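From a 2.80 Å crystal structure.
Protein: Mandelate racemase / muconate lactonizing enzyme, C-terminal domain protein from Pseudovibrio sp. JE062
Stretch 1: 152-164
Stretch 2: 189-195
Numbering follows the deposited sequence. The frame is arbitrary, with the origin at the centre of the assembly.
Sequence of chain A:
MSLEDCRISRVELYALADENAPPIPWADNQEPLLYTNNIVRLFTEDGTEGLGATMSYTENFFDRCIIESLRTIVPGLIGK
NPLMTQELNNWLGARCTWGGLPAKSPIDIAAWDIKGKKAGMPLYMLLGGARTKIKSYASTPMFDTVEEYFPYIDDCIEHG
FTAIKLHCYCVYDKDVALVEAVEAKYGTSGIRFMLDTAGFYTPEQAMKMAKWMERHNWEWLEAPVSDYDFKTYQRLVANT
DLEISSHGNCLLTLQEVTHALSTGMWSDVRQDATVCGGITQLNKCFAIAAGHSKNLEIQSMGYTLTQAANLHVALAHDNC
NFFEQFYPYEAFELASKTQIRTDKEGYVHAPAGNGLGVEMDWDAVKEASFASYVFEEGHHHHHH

Stretch 1, residues 152-164: YIDDCIEHGFTAI
Stretch 2 189-195: SGIRFML

Stretch 1 enters as a helix that began earlier in the chain, turns at G160, and leaves as a strand at A163 and I164 that continues onward. In stretch 2, G190 and I191 are loop, followed by a strand that begins at R192 and runs on past L195. The two strands lie side by side and parallel. A163 pairs with R192, CA to CA 4.3 Å, and I164 pairs with F193, CA to CA 5.0 Å. About 432 Å² is buried between the stretches, both sides summed.

Within the helix, the i to i+4 backbone bonds include C156 N to Y152 O at 3.1 Å, I157 N to I153 O at 3.1 Å and H159 N to D155 O at 2.7 Å. G160 is the first residue to leave helical angles, with phi/psi 118/-3. A CB there would jam against the carbonyl O of H159, so the turn calls for glycine. F161 N returns to C156 O at 3.1 Å and closes the turn. F161 (-60/140) and T162 (-103/-9) then lead into extended A163 (-158/147) and I164 (-134/124). In stretch 2, G190 (89/-7) has the same kind of positive-phi backbone. I191 (-74/137) is already extended, and R192 (-93/127), F193 (-113/140), M194 (-130/162) and L195 (-136/130) lie in the strand.

Three backbone hydrogen bonds join the two stretches. R192 N donates to T162 O at 3.2 Å, nearly straight at 171°. I164 N donates to R192 O at 2.7 Å and 162°. M194 N donates to I164 O at 2.9 Å and 156°. R192 thus uses both its N and its O, as does I164, which is the alternating pattern of a parallel ladder. Two CA-H...O contacts accompany it: A163 CA to R192 O at 3.1 Å, and F193 CA to I164 O at 3.3 Å.

The apolar packing falls on both faces of the sheet. A163 and R192 share one face, with A163 CB 3.8 Å from R192 CB. The R192 side chain (m, m, m, chi4 165°) leads away at its end, and its NE and NH2 are hydrogen-bonded elsewhere in the structure. A163 CB also lies 4.2 Å from SE of selenomethionine M194 (chi1 m, chi2 97°, chi3 123°).

I164 and F193 share the other face. I164 (m, t) places CB 4.1 Å from F193 CD1. F193 has chi1 -75° and chi2 -84°. The helix contributes I153 (m, t), whose CD1 is 4.3 Å from F193 CE1 and approaches the ring obliquely.

I191 (m, m) bridges helix and strand. Its CB points sideways, but its end comes nearer to stretch 1. I191 CD1 meets I157 CG1 at 3.9 Å and F161 O at 3.6 Å, while I191 CG2 meets I164 CG1 at 4.3 Å. I157 is m, t. These contacts are van der Waals packing. Through I157 they set the helix against the loop residue that leads into the second strand; through I164 they also reach the first strand.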

# COMPACT_ATOMS: atom_id res chain seq x y z
N TYR A 152 23.25 -42.57 -10.85
CA TYR A 152 22.38 -42.43 -9.69
C TYR A 152 20.94 -42.15 -10.11
O TYR A 152 20.00 -42.76 -9.60
CB TYR A 152 22.88 -41.32 -8.77
CG TYR A 152 21.96 -41.05 -7.60
CD1 TYR A 152 20.92 -40.14 -7.72
CD2 TYR A 152 22.11 -41.72 -6.40
CE1 TYR A 152 20.06 -39.89 -6.66
CE2 TYR A 152 21.26 -41.48 -5.34
CZ TYR A 152 20.24 -40.57 -5.47
OH TYR A 152 19.39 -40.32 -4.42
N ILE A 153 20.77 -41.21 -11.04
CA ILE A 153 19.43 -40.88 -11.52
C ILE A 153 18.81 -42.07 -12.25
O ILE A 153 17.59 -42.26 -12.21
CB ILE A 153 19.46 -39.64 -12.44
CG1 ILE A 153 19.80 -38.39 -11.63
CG2 ILE A 153 18.11 -39.47 -13.13
CD1 ILE A 153 20.08 -37.17 -12.48
N ASP A 154 19.64 -42.87 -12.90
CA ASP A 154 19.15 -44.04 -13.62
C ASP A 154 18.61 -45.12 -12.66
O ASP A 154 17.64 -45.80 -12.98
CB ASP A 154 20.24 -44.61 -14.53
CG ASP A 154 20.47 -43.76 -15.77
OD1 ASP A 154 19.67 -42.83 -16.03
OD2 ASP A 154 21.45 -44.01 -16.50
N ASP A 155 19.24 -45.26 -11.49
CA ASP A 155 18.68 -46.11 -10.44
C ASP A 155 17.35 -45.55 -9.98
O ASP A 155 16.33 -46.23 -10.01
CB ASP A 155 19.61 -46.17 -9.23
CG ASP A 155 20.85 -46.99 -9.48
OD1 ASP A 155 20.82 -47.86 -10.37
OD2 ASP A 155 21.85 -46.76 -8.77
N CYS A 156 17.36 -44.29 -9.55
CA CYS A 156 16.16 -43.64 -9.04
C CYS A 156 14.96 -44.01 -9.91
O CYS A 156 13.90 -44.35 -9.40
CB CYS A 156 16.34 -42.12 -9.01
SG CYS A 156 17.52 -41.52 -7.78
N ILE A 157 15.15 -43.96 -11.23
CA ILE A 157 14.05 -44.18 -12.17
C ILE A 157 13.64 -45.65 -12.25
O ILE A 157 12.47 -45.95 -12.46
CB ILE A 157 14.41 -43.66 -13.57
CG1 ILE A 157 14.64 -42.14 -13.51
CG2 ILE A 157 13.29 -43.98 -14.56
CD1 ILE A 157 15.28 -41.56 -14.75
N GLU A 158 14.58 -46.57 -12.07
CA GLU A 158 14.23 -47.99 -12.00
C GLU A 158 13.56 -48.30 -10.67
O GLU A 158 12.57 -49.04 -10.63
CB GLU A 158 15.46 -48.88 -12.19
CG GLU A 158 15.63 -49.44 -13.60
CD GLU A 158 14.55 -50.44 -13.97
OE1 GLU A 158 13.35 -50.09 -13.91
OE2 GLU A 158 14.89 -51.59 -14.34
N HIS A 159 14.08 -47.74 -9.58
CA HIS A 159 13.54 -48.03 -8.26
C HIS A 159 12.08 -47.63 -8.17
O HIS A 159 11.36 -48.12 -7.31
CB HIS A 159 14.35 -47.35 -7.15
CG HIS A 159 14.08 -47.89 -5.79
ND1 HIS A 159 14.46 -49.16 -5.40
CD2 HIS A 159 13.45 -47.35 -4.72
CE1 HIS A 159 14.08 -49.37 -4.15
NE2 HIS A 159 13.47 -48.29 -3.71
N GLY A 160 11.66 -46.74 -9.06
CA GLY A 160 10.25 -46.36 -9.17
C GLY A 160 9.95 -44.90 -8.88
O GLY A 160 8.81 -44.47 -9.01
N PHE A 161 10.98 -44.15 -8.50
CA PHE A 161 10.82 -42.76 -8.11
C PHE A 161 10.24 -41.91 -9.24
O PHE A 161 10.61 -42.06 -10.40
CB PHE A 161 12.15 -42.16 -7.67
CG PHE A 161 12.57 -42.54 -6.28
CD1 PHE A 161 11.83 -42.13 -5.18
CD2 PHE A 161 13.72 -43.28 -6.06
CE1 PHE A 161 12.21 -42.47 -3.90
CE2 PHE A 161 14.11 -43.62 -4.78
CZ PHE A 161 13.36 -43.21 -3.70
N THR A 162 9.34 -41.01 -8.87
CA THR A 162 8.62 -40.17 -9.81
C THR A 162 9.18 -38.75 -9.86
O THR A 162 8.78 -37.94 -10.71
CB THR A 162 7.14 -40.08 -9.38
OG1 THR A 162 7.07 -40.05 -7.95
CG2 THR A 162 6.36 -41.27 -9.91
N ALA A 163 10.09 -38.44 -8.95
CA ALA A 163 10.62 -37.09 -8.81
C ALA A 163 11.97 -37.13 -8.12
O ALA A 163 12.22 -37.98 -7.26
CB ALA A 163 9.65 -36.23 -8.03
N ILE A 164 12.85 -36.21 -8.50
CA ILE A 164 14.17 -36.14 -7.92
C ILE A 164 14.52 -34.70 -7.54
O ILE A 164 14.47 -33.80 -8.38
CB ILE A 164 15.24 -36.66 -8.89
CG1 ILE A 164 14.96 -38.12 -9.24
CG2 ILE A 164 16.62 -36.50 -8.29
CD1 ILE A 164 15.94 -38.72 -10.22
N SER A 189 11.42 -37.39 -19.90
CA SER A 189 11.34 -38.64 -19.15
C SER A 189 10.02 -38.75 -18.40
O SER A 189 9.57 -39.84 -18.08
CB SER A 189 12.48 -38.70 -18.13
OG SER A 189 13.63 -38.05 -18.64
N GLY A 190 9.43 -37.60 -18.10
CA GLY A 190 8.26 -37.54 -17.24
C GLY A 190 8.66 -37.39 -15.78
O GLY A 190 7.81 -37.20 -14.91
N ILE A 191 9.96 -37.47 -15.51
CA ILE A 191 10.48 -37.30 -14.16
C ILE A 191 10.44 -35.83 -13.76
O ILE A 191 10.79 -34.97 -14.55
CB ILE A 191 11.93 -37.80 -14.05
CG1 ILE A 191 12.01 -39.29 -14.37
CG2 ILE A 191 12.48 -37.53 -12.66
CD1 ILE A 191 11.30 -40.17 -13.36
N ARG A 192 10.01 -35.57 -12.52
CA ARG A 192 9.93 -34.21 -11.99
C ARG A 192 11.22 -33.87 -11.25
O ARG A 192 11.63 -34.61 -10.36
CB ARG A 192 8.74 -34.09 -11.02
CG ARG A 192 7.38 -34.40 -11.62
CD ARG A 192 7.05 -33.46 -12.76
NE ARG A 192 7.20 -32.05 -12.36
CZ ARG A 192 7.26 -31.04 -13.22
NH1 ARG A 192 7.18 -31.25 -14.53
NH2 ARG A 192 7.41 -29.80 -12.76
N PHE A 193 11.85 -32.75 -11.61
CA PHE A 193 13.13 -32.37 -11.01
C PHE A 193 13.03 -31.11 -10.16
O PHE A 193 12.34 -30.15 -10.52
CB PHE A 193 14.19 -32.17 -12.09
CG PHE A 193 14.71 -33.45 -12.69
CD1 PHE A 193 15.72 -34.15 -12.06
CD2 PHE A 193 14.19 -33.94 -13.88
CE1 PHE A 193 16.21 -35.32 -12.61
CE2 PHE A 193 14.68 -35.11 -14.44
CZ PHE A 193 15.69 -35.80 -13.80
N MSE A 194 13.74 -31.12 -9.03
CA MSE A 194 13.80 -29.99 -8.11
C MSE A 194 15.25 -29.70 -7.81
O MSE A 194 16.11 -30.56 -8.01
CB MSE A 194 13.09 -30.28 -6.79
CG MSE A 194 11.60 -30.52 -6.97
SE MSE A 194 11.21 -32.46 -7.06
CE MSE A 194 9.94 -32.57 -5.56
N LEU A 195 15.52 -28.50 -7.31
CA LEU A 195 16.88 -28.07 -7.02
C LEU A 195 16.94 -27.37 -5.67
O LEU A 195 16.14 -26.47 -5.40
CB LEU A 195 17.35 -27.13 -8.12
CG LEU A 195 18.82 -26.70 -8.07
CD1 LEU A 195 19.72 -27.91 -8.24
CD2 LEU A 195 19.09 -25.67 -9.16